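Local coordinates for protein endolysin (Clostridium phage phiCD27, PDB 3QAY) that probably cleaves the amide bond between N-acetylmuramic acid and L-alanine in the cell-wall peptidoglycan of Clostridium difficile, using a bound zinc ion, at residues I82-N87 against V142-F147. Residues are numbered along the deposited sequence; the frame is centred on the assembly and turned at random.
Sequences IELHLN and VLIESF. With ZN (zinc ion), chain E.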
ATOM      1  N   ILE A  82      -4.739  -3.837  -3.103  1.00  7.72           N
ATOM      2  CA  ILE A  82      -4.039  -3.052  -2.097  1.00  7.38           C
ATOM      3  C   ILE A  82      -3.025  -2.189  -2.831  1.00  6.97           C
ATOM      4  O   ILE A  82      -2.234  -2.714  -3.618  1.00  6.91           O
ATOM      5  CB  ILE A  82      -3.268  -3.950  -1.097  1.00  7.08           C
ATOM      6  CG1 ILE A  82      -4.226  -4.824  -0.288  1.00  6.87           C
ATOM      7  CG2 ILE A  82      -2.409  -3.100  -0.156  1.00  7.86           C
ATOM      8  CD1 ILE A  82      -3.550  -6.016   0.355  1.00  7.26           C
ATOM      9  N   GLU A  83      -3.059  -0.878  -2.609  1.00  6.53           N
ATOM     10  CA  GLU A  83      -1.988  -0.012  -3.110  1.00  6.59           C
ATOM     11  C   GLU A  83      -1.163   0.516  -1.948  1.00  6.39           C
ATOM     12  O   GLU A  83      -1.701   1.044  -0.981  1.00  5.96           O
ATOM     13  CB  GLU A  83      -2.504   1.152  -3.951  1.00  6.71           C
ATOM     14  CG  GLU A  83      -1.360   1.951  -4.598  1.00  6.75           C
ATOM     15  CD  GLU A  83      -1.816   2.811  -5.752  1.00  8.36           C
ATOM     16  OE1 GLU A  83      -2.082   4.006  -5.514  1.00  9.50           O
ATOM     17  OE2 GLU A  83      -1.927   2.292  -6.890  1.00  8.72           O
ATOM     18  N   LEU A  84       0.151   0.375  -2.081  1.00  6.50           N
ATOM     19  CA  LEU A  84       1.090   0.699  -1.029  1.00  6.19           C
ATOM     20  C   LEU A  84       1.607   2.110  -1.209  1.00  6.62           C
ATOM     21  O   LEU A  84       2.137   2.469  -2.279  1.00  6.53           O
ATOM     22  CB  LEU A  84       2.263  -0.288  -1.049  1.00  6.20           C
ATOM     23  CG  LEU A  84       1.908  -1.752  -0.777  1.00  5.95           C
ATOM     24  CD1 LEU A  84       3.154  -2.626  -0.845  1.00  6.28           C
ATOM     25  CD2 LEU A  84       1.231  -1.881   0.576  1.00  6.23           C
ATOM     26  N   HIS A  85       1.439   2.901  -0.151  1.00  6.71           N
ATOM     27  CA  HIS A  85       1.981   4.244  -0.052  1.00  7.10           C
ATOM     28  C   HIS A  85       2.688   4.442   1.285  1.00  7.28           C
ATOM     29  O   HIS A  85       2.580   3.623   2.202  1.00  6.28           O
ATOM     30  CB  HIS A  85       0.860   5.282  -0.172  1.00  7.36           C
ATOM     31  CG  HIS A  85       0.318   5.424  -1.559  1.00  8.13           C
ATOM     32  ND1 HIS A  85       0.697   6.443  -2.405  1.00  8.87           N
ATOM     33  CD2 HIS A  85      -0.569   4.671  -2.251  1.00  9.07           C
ATOM     34  CE1 HIS A  85       0.062   6.316  -3.557  1.00  9.67           C
ATOM     35  NE2 HIS A  85      -0.708   5.245  -3.492  1.00  9.54           N
ATOM     36  N   LEU A  86       3.437   5.538   1.356  1.00  7.65           N
ATOM     37  CA  LEU A  86       3.909   6.090   2.610  1.00  8.19           C
ATOM     38  C   LEU A  86       3.384   7.517   2.657  1.00  9.03           C
ATOM     39  O   LEU A  86       3.180   8.153   1.610  1.00  9.30           O
ATOM     40  CB  LEU A  86       5.439   6.079   2.699  1.00  8.25           C
ATOM     41  CG  LEU A  86       6.168   4.739   2.842  1.00  8.16           C
ATOM     42  CD1 LEU A  86       7.663   4.961   3.059  1.00  7.35           C
ATOM     43  CD2 LEU A  86       5.603   3.882   3.969  1.00  6.88           C
ATOM     44  N   ASN A  87       3.153   8.004   3.868  1.00  9.52           N
ATOM     45  CA  ASN A  87       2.573   9.313   4.087  1.00 10.50           C
ATOM     46  C   ASN A  87       3.665  10.361   4.192  1.00 11.19           C
ATOM     47  O   ASN A  87       4.857  10.039   4.216  1.00 10.80           O
ATOM     48  CB  ASN A  87       1.722   9.296   5.367  1.00 10.82           C
ATOM     49  CG  ASN A  87       0.400  10.032   5.217  1.00 11.28           C
ATOM     50  OD1 ASN A  87       0.319  11.071   4.556  1.00 11.06           O
ATOM     51  ND2 ASN A  87      -0.649   9.495   5.846  1.00 11.53           N
ATOM     52  N   VAL A 142      -8.177  -1.017  -1.062  1.00  9.38           N
ATOM     53  CA  VAL A 142      -7.700  -0.163   0.014  1.00  9.10           C
ATOM     54  C   VAL A 142      -6.343   0.428  -0.352  1.00  8.74           C
ATOM     55  O   VAL A 142      -5.547  -0.190  -1.050  1.00  8.53           O
ATOM     56  CB  VAL A 142      -7.623  -0.902   1.374  1.00  8.96           C
ATOM     57  CG1 VAL A 142      -9.008  -1.315   1.813  1.00  9.16           C
ATOM     58  CG2 VAL A 142      -6.701  -2.101   1.301  1.00  9.68           C
ATOM     59  N   LEU A 143      -6.111   1.652   0.099  1.00  8.58           N
ATOM     60  CA  LEU A 143      -4.840   2.306  -0.101  1.00  8.46           C
ATOM     61  C   LEU A 143      -4.189   2.394   1.261  1.00  8.18           C
ATOM     62  O   LEU A 143      -4.720   3.041   2.165  1.00  8.36           O
ATOM     63  CB  LEU A 143      -5.053   3.684  -0.711  1.00  8.56           C
ATOM     64  CG  LEU A 143      -3.821   4.482  -1.132  1.00  9.11           C
ATOM     65  CD1 LEU A 143      -4.233   5.641  -2.021  1.00  9.67           C
ATOM     66  CD2 LEU A 143      -3.036   4.993   0.072  1.00  8.29           C
ATOM     67  N   ILE A 144      -3.051   1.728   1.418  1.00  8.06           N
ATOM     68  CA  ILE A 144      -2.364   1.700   2.705  1.00  8.29           C
ATOM     69  C   ILE A 144      -1.246   2.738   2.745  1.00  8.49           C
ATOM     70  O   ILE A 144      -0.333   2.733   1.900  1.00  7.70           O
ATOM     71  CB  ILE A 144      -1.791   0.303   3.033  1.00  8.39           C
ATOM     72  CG1 ILE A 144      -2.877  -0.767   2.907  1.00  7.84           C
ATOM     73  CG2 ILE A 144      -1.210   0.293   4.449  1.00  9.03           C
ATOM     74  CD1 ILE A 144      -2.369  -2.191   3.117  1.00  7.26           C
ATOM     75  N   GLU A 145      -1.351   3.644   3.720  1.00  8.74           N
ATOM     76  CA  GLU A 145      -0.280   4.566   4.057  1.00  9.34           C
ATOM     77  C   GLU A 145       0.366   4.022   5.336  1.00  9.16           C
ATOM     78  O   GLU A 145      -0.045   4.373   6.447  1.00  8.89           O
ATOM     79  CB  GLU A 145      -0.846   5.975   4.284  1.00 10.22           C
ATOM     80  CG  GLU A 145      -1.626   6.534   3.084  1.00 12.19           C
ATOM     81  CD  GLU A 145      -0.875   7.608   2.308  1.00 15.48           C
ATOM     82  OE1 GLU A 145       0.179   8.079   2.777  1.00 17.66           O
ATOM     83  OE2 GLU A 145      -1.359   7.998   1.228  1.00 18.52           O
ATOM     84  N   SER A 146       1.371   3.165   5.160  1.00  8.88           N
ATOM     85  CA  SER A 146       1.929   2.350   6.257  1.00  9.31           C
ATOM     86  C   SER A 146       2.532   3.166   7.394  1.00  9.72           C
ATOM     87  O   SER A 146       2.336   2.840   8.570  1.00 10.40           O
ATOM     88  CB  SER A 146       2.995   1.385   5.720  1.00  9.13           C
ATOM     89  OG  SER A 146       2.426   0.381   4.897  1.00  9.10           O
ATOM     90  N   PHE A 147       3.293   4.194   7.030  1.00  9.39           N
ATOM     91  CA  PHE A 147       3.915   5.120   7.977  1.00  9.96           C
ATOM     92  C   PHE A 147       4.419   6.346   7.207  1.00 10.06           C
ATOM     93  O   PHE A 147       4.316   6.378   5.978  1.00  9.64           O
ATOM     94  CB  PHE A 147       5.065   4.449   8.747  1.00 10.27           C
ATOM     95  CG  PHE A 147       6.169   3.912   7.867  1.00  9.61           C
ATOM     96  CD1 PHE A 147       7.216   4.734   7.456  1.00 10.39           C
ATOM     97  CD2 PHE A 147       6.165   2.587   7.456  1.00  8.89           C
ATOM     98  CE1 PHE A 147       8.226   4.243   6.639  1.00  9.63           C
ATOM     99  CE2 PHE A 147       7.172   2.090   6.647  1.00  8.35           C
ATOM    100  CZ  PHE A 147       8.201   2.916   6.238  1.00  8.93           C
TER
HETATM  101 ZN    ZN E 180       1.869   8.026  -2.089  1.00  9.00          ZN
HETATM  102  O   HOH W   1       3.038   0.955   2.373  1.00  3.48           O
HETATM  103  O   HOH W   2       0.151   7.187   7.283  1.00  8.25           O
HETATM  104  O   HOH W   3       0.142   9.423  -3.070  1.00 13.81           O
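Glu83 and Leu143 sit side by side in parallel segments, 82-87 and 142-147, tied by the usual alternating hydrogen bonds: Glu83 N gives to Val142 O, Ile144 N to Glu83 O, His85 N to Ile144 O and Ser146 N to His85 O. At Phe147 the chain turns a corner and the pairing slips by one residue, so Asn87 N gives to Phe147 O and not to Ser146 O. A water also bridges His85 O and Ser146 OG.

Glu83, His85, Leu143 and Glu145 share one face. His85 ND1 binds the zinc ion at 2.0 Å, and NE2 gives a nearly straight bond (167°) to Glu83 OE1, 2.7 Å away and close to the ring plane. Held at both ends, the ring cannot easily rotate; Lys69 (salt bridge) and Thr7 (hydrogen bond) hold Glu83 OE2 in turn. The carboxylate probably makes the imidazole a stronger donor to the metal. Here the central strands of the amidase alpha/beta fold deliver a zinc ligand from the C-terminal part of a strand, in a site shared with His10, Glu27 and a water. Leu143, its CG anti to the backbone N (chi1 -174°), lays CD2 obliquely against His85 CD2 at 3.4 Å. Glu145, bent at chi2, sets OE2 3.8 Å from His85 CB and OE1 3.1 Å from Asn87 CG, carboxylate and amide planes 48° apart without a hydrogen bond; a water joins Asn87 ND2 to Glu145 O.

On the other face, under helices 27-44 and 152-175, Ile82 CG2 presses tightly on Ile144 CD1 at 3.4 Å. Further along, Leu86 CD2 stands 3.5 Å from the ring centre of Phe147, a CH-pi contact over the face, while Tyr30 meets that ring edge-to-face.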